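Local structure of techylectin-5A (Tachypleus tridentatus, 1JC9) at residues G96-P101 and I119-W124; F143-K148 and Y250-V255; S222-L227 and I240-W245. The protein agglutinates human erythrocytes and bacteria by recognising acetyl groups on their surfaces, serving as a secreted, calcium-binding lectin of horseshoe crab innate immunity. All blocks are in the same frame, centred on the assembly; numbering follows the deposited sequence.

Contact 1 of 3, residues G96-P101 and I119-W124; sequences GNYGNP and IEKDFW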
loop_
_atom_site.group_PDB
_atom_site.type_symbol
_atom_site.label_atom_id
_atom_site.label_comp_id
_atom_site.label_asym_id
_atom_site.label_seq_id
_atom_site.Cartn_x
_atom_site.Cartn_y
_atom_site.Cartn_z
ATOM N N GLY A 96 0.662 10.620 -5.376
ATOM C CA GLY A 96 0.080 11.582 -6.293
ATOM C C GLY A 96 0.988 12.789 -6.353
ATOM O O GLY A 96 2.000 12.829 -5.657
ATOM N N ASN A 97 0.651 13.768 -7.185
ATOM C CA ASN A 97 1.464 14.974 -7.289
ATOM C C ASN A 97 0.865 15.994 -6.326
ATOM O O ASN A 97 0.040 16.813 -6.722
ATOM C CB ASN A 97 1.422 15.523 -8.712
ATOM C CG ASN A 97 2.540 16.508 -8.986
ATOM O OD1 ASN A 97 2.924 17.285 -8.109
ATOM N ND2 ASN A 97 3.064 16.490 -10.208
ATOM N N TYR A 98 1.281 15.940 -5.064
ATOM C CA TYR A 98 0.743 16.837 -4.048
ATOM C C TYR A 98 1.719 17.873 -3.509
ATOM O O TYR A 98 1.412 18.565 -2.542
ATOM C CB TYR A 98 0.185 16.016 -2.881
ATOM C CG TYR A 98 -0.959 15.109 -3.269
ATOM C CD1 TYR A 98 -2.217 15.630 -3.564
ATOM C CD2 TYR A 98 -0.783 13.728 -3.359
ATOM C CE1 TYR A 98 -3.271 14.800 -3.941
ATOM C CE2 TYR A 98 -1.829 12.889 -3.734
ATOM C CZ TYR A 98 -3.068 13.431 -4.022
ATOM O OH TYR A 98 -4.106 12.608 -4.392
ATOM N N GLY A 99 2.894 17.978 -4.118
ATOM C CA GLY A 99 3.853 18.966 -3.661
ATOM C C GLY A 99 5.022 18.454 -2.843
ATOM O O GLY A 99 5.952 19.209 -2.559
ATOM N N ASN A 100 4.993 17.185 -2.447
ATOM C CA ASN A 100 6.095 16.637 -1.666
ATOM C C ASN A 100 7.251 16.261 -2.588
ATOM O O ASN A 100 7.053 16.037 -3.779
ATOM C CB ASN A 100 5.628 15.414 -0.871
ATOM C CG ASN A 100 4.708 15.787 0.278
ATOM O OD1 ASN A 100 5.063 16.604 1.124
ATOM N ND2 ASN A 100 3.523 15.188 0.316
ATOM N N PRO A 101 8.479 16.205 -2.049
ATOM C CA PRO A 101 9.669 15.853 -2.833
ATOM C C PRO A 101 9.516 14.468 -3.466
ATOM O O PRO A 101 8.804 13.615 -2.935
ATOM C CB PRO A 101 10.787 15.877 -1.793
ATOM C CG PRO A 101 10.302 16.861 -0.789
ATOM C CD PRO A 101 8.848 16.505 -0.655
ATOM N N ILE A 119 -3.484 11.702 5.166
ATOM C CA ILE A 119 -4.425 10.743 4.586
ATOM C C ILE A 119 -5.260 11.265 3.415
ATOM O O ILE A 119 -5.917 10.485 2.726
ATOM C CB ILE A 119 -5.384 10.174 5.654
ATOM C CG1 ILE A 119 -6.188 11.304 6.291
ATOM C CG2 ILE A 119 -4.591 9.411 6.707
ATOM C CD1 ILE A 119 -7.302 10.819 7.175
ATOM N N GLU A 120 -5.243 12.573 3.183
ATOM C CA GLU A 120 -6.000 13.138 2.068
ATOM C C GLU A 120 -5.100 13.388 0.859
ATOM O O GLU A 120 -5.575 13.744 -0.219
ATOM C CB GLU A 120 -6.693 14.438 2.490
ATOM C CG GLU A 120 -7.811 14.228 3.502
ATOM C CD GLU A 120 -8.584 15.498 3.799
ATOM O OE1 GLU A 120 -9.223 16.037 2.872
ATOM O OE2 GLU A 120 -8.551 15.960 4.959
ATOM N N LYS A 121 -3.799 13.198 1.047
ATOM C CA LYS A 121 -2.823 13.380 -0.021
ATOM C C LYS A 121 -2.003 12.102 -0.130
ATOM O O LYS A 121 -2.576 11.012 -0.117
ATOM C CB LYS A 121 -1.942 14.588 0.287
ATOM C CG LYS A 121 -2.750 15.879 0.309
ATOM C CD LYS A 121 -1.913 17.096 0.644
ATOM C CE LYS A 121 -2.767 18.358 0.571
ATOM N NZ LYS A 121 -1.998 19.578 0.959
ATOM N N ASP A 122 -0.682 12.213 -0.240
ATOM C CA ASP A 122 0.146 11.011 -0.329
ATOM C C ASP A 122 0.603 10.579 1.063
ATOM O O ASP A 122 1.027 11.404 1.872
ATOM C CB ASP A 122 1.341 11.230 -1.274
ATOM C CG ASP A 122 2.073 12.546 -1.028
ATOM O OD1 ASP A 122 1.501 13.465 -0.407
ATOM O OD2 ASP A 122 3.230 12.664 -1.486
ATOM N N PHE A 123 0.501 9.281 1.348
ATOM C CA PHE A 123 0.865 8.781 2.671
ATOM C C PHE A 123 1.032 7.265 2.723
ATOM O O PHE A 123 0.752 6.558 1.758
ATOM C CB PHE A 123 -0.231 9.146 3.672
ATOM C CG PHE A 123 -1.491 8.332 3.501
ATOM C CD1 PHE A 123 -2.330 8.540 2.407
ATOM C CD2 PHE A 123 -1.798 7.306 4.395
ATOM C CE1 PHE A 123 -3.453 7.736 2.200
ATOM C CE2 PHE A 123 -2.920 6.493 4.199
ATOM C CZ PHE A 123 -3.748 6.707 3.101
ATOM N N TRP A 124 1.491 6.797 3.882
ATOM C CA TRP A 124 1.659 5.383 4.189
ATOM C C TRP A 124 1.044 5.304 5.579
ATOM O O TRP A 124 1.513 5.968 6.500
ATOM C CB TRP A 124 3.135 4.981 4.250
ATOM C CG TRP A 124 3.318 3.537 4.658
ATOM C CD1 TRP A 124 3.717 3.070 5.880
ATOM C CD2 TRP A 124 3.087 2.379 3.843
ATOM N NE1 TRP A 124 3.752 1.691 5.874
ATOM C CE2 TRP A 124 3.369 1.244 4.635
ATOM C CE3 TRP A 124 2.669 2.191 2.517
ATOM C CZ2 TRP A 124 3.249 -0.061 4.146
ATOM C CZ3 TRP A 124 2.550 0.891 2.032
ATOM C CH2 TRP A 124 2.840 -0.216 2.848
HETATM O O HOH W 1 3.578 10.830 -3.669
HETATM O O HOH W 2 3.441 14.763 -3.418
HETATM O O HOH W 3 1.437 13.944 2.654
#

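Contact 2 of 3, residues F143-K148 and Y250-V255; sequences FDLKDK and YSLPQV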
loop_
_atom_site.group_PDB
_atom_site.type_symbol
_atom_site.label_atom_id
_atom_site.label_comp_id
_atom_site.label_asym_id
_atom_site.label_seq_id
_atom_site.Cartn_x
_atom_site.Cartn_y
_atom_site.Cartn_z
ATOM N N PHE A 143 -5.456 -2.676 -5.647
ATOM C CA PHE A 143 -4.499 -1.690 -6.137
ATOM C C PHE A 143 -5.167 -0.928 -7.280
ATOM O O PHE A 143 -5.637 -1.537 -8.236
ATOM C CB PHE A 143 -3.230 -2.349 -6.704
ATOM C CG PHE A 143 -2.346 -2.998 -5.669
ATOM C CD1 PHE A 143 -2.583 -4.304 -5.246
ATOM C CD2 PHE A 143 -1.254 -2.311 -5.144
ATOM C CE1 PHE A 143 -1.743 -4.920 -4.319
ATOM C CE2 PHE A 143 -0.411 -2.917 -4.215
ATOM C CZ PHE A 143 -0.655 -4.223 -3.804
ATOM N N ASP A 144 -5.231 0.395 -7.173
ATOM C CA ASP A 144 -5.797 1.206 -8.239
ATOM C C ASP A 144 -4.642 1.992 -8.842
ATOM O O ASP A 144 -3.996 2.785 -8.156
ATOM C CB ASP A 144 -6.882 2.145 -7.703
ATOM C CG ASP A 144 -8.212 1.439 -7.513
ATOM O OD1 ASP A 144 -8.651 0.745 -8.452
ATOM O OD2 ASP A 144 -8.824 1.571 -6.436
ATOM N N LEU A 145 -4.386 1.761 -10.125
ATOM C CA LEU A 145 -3.281 2.406 -10.828
ATOM C C LEU A 145 -3.753 3.261 -12.006
ATOM O O LEU A 145 -4.711 2.912 -12.699
ATOM C CB LEU A 145 -2.322 1.330 -11.349
ATOM C CG LEU A 145 -2.098 0.130 -10.421
ATOM C CD1 LEU A 145 -1.429 -0.995 -11.196
ATOM C CD2 LEU A 145 -1.246 0.549 -9.224
ATOM N N LYS A 146 -3.063 4.370 -12.240
ATOM C CA LYS A 146 -3.406 5.267 -13.337
ATOM C C LYS A 146 -2.132 5.831 -13.962
ATOM O O LYS A 146 -1.199 6.194 -13.243
ATOM C CB LYS A 146 -4.279 6.414 -12.814
ATOM C CG LYS A 146 -4.673 7.431 -13.877
ATOM C CD LYS A 146 -5.374 8.646 -13.280
ATOM C CE LYS A 146 -6.699 8.280 -12.636
ATOM N NZ LYS A 146 -7.379 9.480 -12.067
ATOM N N ASP A 147 -2.078 5.897 -15.294
ATOM C CA ASP A 147 -0.898 6.445 -15.956
ATOM C C ASP A 147 -1.128 7.904 -16.348
ATOM O O ASP A 147 -2.172 8.475 -16.027
ATOM C CB ASP A 147 -0.502 5.613 -17.185
ATOM C CG ASP A 147 -1.531 5.663 -18.300
ATOM O OD1 ASP A 147 -2.290 6.651 -18.391
ATOM O OD2 ASP A 147 -1.565 4.710 -19.105
ATOM N N LYS A 148 -0.160 8.507 -17.036
ATOM C CA LYS A 148 -0.266 9.913 -17.429
ATOM C C LYS A 148 -1.357 10.225 -18.449
ATOM O O LYS A 148 -1.784 11.373 -18.564
ATOM C CB LYS A 148 1.083 10.423 -17.943
ATOM C CG LYS A 148 2.200 10.282 -16.927
ATOM C CD LYS A 148 3.459 11.011 -17.355
ATOM C CE LYS A 148 3.282 12.516 -17.270
ATOM N NZ LYS A 148 4.571 13.219 -17.507
ATOM N N TYR A 250 8.710 3.249 -16.082
ATOM C CA TYR A 250 7.545 4.121 -16.055
ATOM C C TYR A 250 7.015 4.240 -14.626
ATOM O O TYR A 250 6.500 3.273 -14.051
ATOM C CB TYR A 250 6.458 3.568 -16.987
ATOM C CG TYR A 250 5.344 4.549 -17.288
ATOM C CD1 TYR A 250 4.359 4.830 -16.344
ATOM C CD2 TYR A 250 5.292 5.214 -18.515
ATOM C CE1 TYR A 250 3.351 5.750 -16.611
ATOM C CE2 TYR A 250 4.288 6.140 -18.793
ATOM C CZ TYR A 250 3.321 6.404 -17.837
ATOM O OH TYR A 250 2.335 7.330 -18.100
ATOM N N SER A 251 7.152 5.437 -14.064
ATOM C CA SER A 251 6.707 5.721 -12.707
ATOM C C SER A 251 5.273 6.245 -12.754
ATOM O O SER A 251 5.035 7.387 -13.167
ATOM C CB SER A 251 7.634 6.766 -12.073
ATOM O OG SER A 251 7.302 7.015 -10.720
ATOM N N LEU A 252 4.322 5.410 -12.329
ATOM C CA LEU A 252 2.909 5.791 -12.340
ATOM C C LEU A 252 2.676 7.080 -11.550
ATOM O O LEU A 252 3.184 7.251 -10.440
ATOM C CB LEU A 252 2.050 4.643 -11.782
ATOM C CG LEU A 252 2.093 3.344 -12.602
ATOM C CD1 LEU A 252 1.527 2.193 -11.794
ATOM C CD2 LEU A 252 1.316 3.521 -13.902
ATOM N N PRO A 253 1.915 8.019 -12.126
ATOM C CA PRO A 253 1.634 9.293 -11.458
ATOM C C PRO A 253 0.643 9.223 -10.298
ATOM O O PRO A 253 0.655 10.087 -9.421
ATOM C CB PRO A 253 1.135 10.172 -12.603
ATOM C CG PRO A 253 0.433 9.195 -13.484
ATOM C CD PRO A 253 1.380 8.015 -13.501
ATOM N N GLN A 254 -0.219 8.211 -10.295
ATOM C CA GLN A 254 -1.197 8.062 -9.216
ATOM C C GLN A 254 -1.512 6.609 -8.909
ATOM O O GLN A 254 -1.874 5.848 -9.802
ATOM C CB GLN A 254 -2.508 8.766 -9.564
ATOM C CG GLN A 254 -2.429 10.272 -9.615
ATOM C CD GLN A 254 -3.800 10.906 -9.720
ATOM O OE1 GLN A 254 -4.617 10.802 -8.802
ATOM N NE2 GLN A 254 -4.066 11.560 -10.844
ATOM N N VAL A 255 -1.378 6.227 -7.643
ATOM C CA VAL A 255 -1.679 4.863 -7.223
ATOM C C VAL A 255 -2.292 4.890 -5.825
ATOM O O VAL A 255 -2.112 5.852 -5.078
ATOM C CB VAL A 255 -0.410 3.959 -7.184
ATOM C CG1 VAL A 255 0.311 4.002 -8.520
ATOM C CG2 VAL A 255 0.514 4.396 -6.070
#

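Contact 3 of 3, residues S222-L227 and I240-W245; sequences SNLNGL and IEWRAW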
loop_
_atom_site.group_PDB
_atom_site.type_symbol
_atom_site.label_atom_id
_atom_site.label_comp_id
_atom_site.label_asym_id
_atom_site.label_seq_id
_atom_site.Cartn_x
_atom_site.Cartn_y
_atom_site.Cartn_z
ATOM N N SER A 222 6.877 -4.836 -8.433
ATOM C CA SER A 222 6.053 -3.668 -8.096
ATOM C C SER A 222 6.846 -2.877 -7.055
ATOM O O SER A 222 7.480 -3.464 -6.180
ATOM C CB SER A 222 4.675 -4.081 -7.551
ATOM O OG SER A 222 4.771 -4.942 -6.436
ATOM N N ASN A 223 6.816 -1.550 -7.149
ATOM C CA ASN A 223 7.594 -0.705 -6.242
ATOM C C ASN A 223 6.842 0.600 -5.980
ATOM O O ASN A 223 7.385 1.687 -6.159
ATOM C CB ASN A 223 8.957 -0.427 -6.908
ATOM C CG ASN A 223 9.967 0.208 -5.971
ATOM O OD1 ASN A 223 10.170 -0.252 -4.848
ATOM N ND2 ASN A 223 10.628 1.257 -6.442
ATOM N N LEU A 224 5.597 0.479 -5.533
ATOM C CA LEU A 224 4.737 1.634 -5.289
ATOM C C LEU A 224 5.223 2.696 -4.309
ATOM O O LEU A 224 4.745 3.832 -4.342
ATOM C CB LEU A 224 3.337 1.148 -4.908
ATOM C CG LEU A 224 2.401 0.874 -6.098
ATOM C CD1 LEU A 224 3.159 0.294 -7.284
ATOM C CD2 LEU A 224 1.290 -0.055 -5.659
ATOM N N ASN A 225 6.163 2.341 -3.437
ATOM C CA ASN A 225 6.699 3.323 -2.501
ATOM C C ASN A 225 8.029 3.876 -3.015
ATOM O O ASN A 225 8.817 4.425 -2.243
ATOM C CB ASN A 225 6.903 2.715 -1.112
ATOM C CG ASN A 225 5.593 2.475 -0.384
ATOM O OD1 ASN A 225 4.583 3.123 -0.668
ATOM N ND2 ASN A 225 5.607 1.555 0.574
ATOM N N GLY A 226 8.269 3.738 -4.319
ATOM C CA GLY A 226 9.507 4.228 -4.903
ATOM C C GLY A 226 9.496 5.724 -5.176
ATOM O O GLY A 226 8.583 6.435 -4.757
ATOM N N LEU A 227 10.517 6.201 -5.883
ATOM C CA LEU A 227 10.630 7.619 -6.214
ATOM C C LEU A 227 9.501 8.066 -7.126
ATOM O O LEU A 227 9.051 7.310 -7.984
ATOM C CB LEU A 227 11.974 7.908 -6.905
ATOM C CG LEU A 227 13.261 7.532 -6.164
ATOM C CD1 LEU A 227 14.462 7.972 -6.983
ATOM C CD2 LEU A 227 13.295 8.191 -4.794
ATOM N N ILE A 240 7.772 4.491 -9.224
ATOM C CA ILE A 240 6.538 3.780 -8.848
ATOM C C ILE A 240 6.207 2.790 -9.968
ATOM O O ILE A 240 5.401 3.089 -10.847
ATOM C CB ILE A 240 5.332 4.761 -8.710
ATOM C CG1 ILE A 240 5.709 5.960 -7.834
ATOM C CG2 ILE A 240 4.121 4.033 -8.131
ATOM C CD1 ILE A 240 6.229 5.593 -6.493
ATOM N N GLU A 241 6.811 1.608 -9.922
ATOM C CA GLU A 241 6.620 0.611 -10.972
ATOM C C GLU A 241 5.607 -0.502 -10.726
ATOM O O GLU A 241 5.385 -0.941 -9.594
ATOM C CB GLU A 241 7.958 -0.073 -11.286
ATOM C CG GLU A 241 9.206 0.818 -11.265
ATOM C CD GLU A 241 9.287 1.761 -12.451
ATOM O OE1 GLU A 241 8.898 1.350 -13.571
ATOM O OE2 GLU A 241 9.756 2.908 -12.263
ATOM N N TRP A 242 5.004 -0.957 -11.816
ATOM C CA TRP A 242 4.085 -2.088 -11.797
ATOM C C TRP A 242 4.456 -2.765 -13.108
ATOM O O TRP A 242 3.881 -2.504 -14.165
ATOM C CB TRP A 242 2.621 -1.649 -11.783
ATOM C CG TRP A 242 1.695 -2.813 -11.541
ATOM C CD1 TRP A 242 1.154 -3.643 -12.483
ATOM C CD2 TRP A 242 1.256 -3.313 -10.269
ATOM N NE1 TRP A 242 0.406 -4.627 -11.878
ATOM C CE2 TRP A 242 0.452 -4.448 -10.519
ATOM C CE3 TRP A 242 1.466 -2.912 -8.941
ATOM C CZ2 TRP A 242 -0.145 -5.191 -9.487
ATOM C CZ3 TRP A 242 0.874 -3.649 -7.916
ATOM C CH2 TRP A 242 0.076 -4.777 -8.197
ATOM N N ARG A 243 5.467 -3.617 -13.016
ATOM C CA ARG A 243 6.025 -4.324 -14.158
ATOM C C ARG A 243 5.077 -4.889 -15.208
ATOM O O ARG A 243 5.257 -4.637 -16.401
ATOM C CB ARG A 243 6.936 -5.447 -13.666
ATOM C CG ARG A 243 7.661 -6.166 -14.791
ATOM C CD ARG A 243 8.416 -7.364 -14.273
ATOM N NE ARG A 243 9.099 -8.074 -15.346
ATOM C CZ ARG A 243 9.935 -9.090 -15.156
ATOM N NH1 ARG A 243 10.195 -9.521 -13.925
ATOM N NH2 ARG A 243 10.513 -9.675 -16.198
ATOM N N ALA A 244 4.082 -5.654 -14.776
ATOM C CA ALA A 244 3.159 -6.282 -15.712
ATOM C C ALA A 244 2.396 -5.316 -16.610
ATOM O O ALA A 244 1.903 -5.712 -17.662
ATOM C CB ALA A 244 2.182 -7.179 -14.958
ATOM N N TRP A 245 2.294 -4.055 -16.213
ATOM C CA TRP A 245 1.572 -3.096 -17.033
ATOM C C TRP A 245 2.477 -2.136 -17.804
ATOM O O TRP A 245 2.389 -2.052 -19.028
ATOM C CB TRP A 245 0.577 -2.300 -16.173
ATOM C CG TRP A 245 -0.262 -1.321 -16.959
ATOM C CD1 TRP A 245 -0.609 -1.411 -18.282
ATOM C CD2 TRP A 245 -0.878 -0.121 -16.467
ATOM N NE1 TRP A 245 -1.397 -0.344 -18.640
ATOM C CE2 TRP A 245 -1.579 0.464 -17.549
ATOM C CE3 TRP A 245 -0.908 0.515 -15.218
ATOM C CZ2 TRP A 245 -2.303 1.658 -17.420
ATOM C CZ3 TRP A 245 -1.630 1.704 -15.088
ATOM C CH2 TRP A 245 -2.316 2.261 -16.186
#

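Contact 1 of 3, residues G96-P101 and I119-W124
N100 reaches across to D122 with its side-chain amide. N100 ND2 donates to D122 OD2 at 3.1 Å, with an N-H...acceptor angle of 159°. The bond uses the syn lone pair of OD2, on the side of the other oxygen. The amide and carboxylate planes are only 28° apart. ND2 comes nearer still to D122 OD1, at 2.8 Å, but that hydrogen bond is bent and weak. The one NH2 group therefore spans both carboxylate oxygens. D122 CG sits between its backbone N and its carbonyl carbon (chi1 46°), and the carboxylate it carries meets N100 from there.

Water carries much of the remaining polar contact. One water gives its hydrogens to G96 O and to D122 OD2. A second accepts from the backbone N of both Y98 and N100, and donates to D122 OD2 at 2.9 Å. D122 OD2 thus receives three donors, two of them waters. A third water donates to D122 O and accepts a weak bond from N100 ND2. D122 is buried, so these bonds would be expected to stabilise its negative charge.

Both segments belong to the fibrinogen C-terminal domain. G96-P101 follows strand 89-95, and I119-W124 runs into the short strand 123-124 that pairs with it. R94 of the longer strand bonds K121 O through its side chain. The contact packs the loop after strand 89-95 against the residues leading into strand 123-124.

The apolar part is a CH-pi contact. K121 CB sits over one face of the Y98 ring, 4.0 Å from its centroid. K121 CA lies above the centre of the same face. The lysine chain beyond CG is extended. Y98 CD2 lies 3.5 Å from D122 N, the residue after K121.

Contact 2 of 3, residues F143-K148 and Y250-V255
D147 CB and K148 CG approach the Y250 ring obliquely. D147 CB lies 3.9 Å from Y250 CE1, and K148 CG is 3.2 Å from Y250 OH. K246, outside the two segments, makes a cation-pi contact with the same ring. Y250 CG stands anti to its backbone N (chi1 -166°), on the side from which the ring extends to D147 and K148. The phenol oxygen accepts from K148 N at 3.0 Å, with an N-H...acceptor angle of 166°. This bond ties the turn after strand 139-146 to a side chain.

The puckered P253 ring packs on the backbone. Its CD atom lies 3.2 Å from K146 O, and its CG packs against the backbone carbonyl carbon of D147.

Beyond P253 the two chains pair as antiparallel strands. K146 and Q254 form a hydrogen-bonded pair, closed by K146 N to Q254 O at 3.1 Å. L145 and V255 form the non-hydrogen-bonded pair beside it, and V255 CA makes a CA-H...O contact with D144 O. The K146 and Q254 side chains lie side by side and point the same way. On the other sheet face, L145 CD2 touches V255 CG1 at 3.9 Å, while L145 CB meets L252 CD1.

D144 and D147 turn their charges elsewhere. D144 forms salt bridges with K258 and R142. D147 OD1 accepts from D151 N, and OD2 forms a salt bridge with K246. The contact joins two neighbouring strands of the antiparallel sheet of the fibrinogen-like domain. The regular ladder ends at K146 and Q254, and past it the backbone N-H of K148 is satisfied by the Y250 hydroxyl.

Contact 3 of 3, residues S222-L227 and I240-W245
I240 and W242 meet the loop S222-L227 with groups placed by their torsions. I240 CG1 is anti to its carbonyl carbon, and chi2 (-55°) then places CD1 against the turn N223-G226. For W242, chi1 (-171°) places CG anti to the backbone N; the ring beyond it meets S222 and L224 at CE3.

I240 CD1 lies 3.0 Å from G226 O and 3.2 Å from L224 O. Both carbonyls also accept from R95 NH1, so each has a polar partner as well as the methyl contact. The L224 and I240 side chains cross at about a right angle, with L224 CD1 4.0 Å from I240 CG2. The same L224 CD1 reaches the edge of the W242 indole, in its plane, beside CE3. S222 CB touches that CE3 at 3.7 Å, approaching obliquely.

Between the backbones, N223 N donates to E241 O at 2.9 Å. The donor is tilted 23° from the carbonyl plane. S222 CA adds a CA-H...O contact to E241 O. The type I turn is closed by G226 N bonding to N223 O.

W242 is the N-cap residue of helix 243-246. R243 follows directly and forms a salt bridge with E221. This buried pairing borders the acetyl-sugar pocket of the fibrinogen-related domain: R243 touches the bound N-acetylglucosamine, and the E241 side chain is about 7 Å from it.

Contact 3 is the buried one of the three, while contacts 1 and 2 are partly buried. Contacts 2 and 3 lie close, their centres about 8 Å apart, and helix 243-246 of contact 3 leads into strand 250-261 of contact 2. L252 N and I240 O join them by a probable hydrogen bond, and F143 packs on L224. Contacts 1 and 2 both reach the same sheet but do not touch. Contact 1 meets contact 3 where W124 packs on N225. The chemistry differs accordingly: a carboxylate bonded by waters at contact 1, strand pairing with a phenol bond at contact 2, and mainly apolar packing beside the sugar pocket at contact 3.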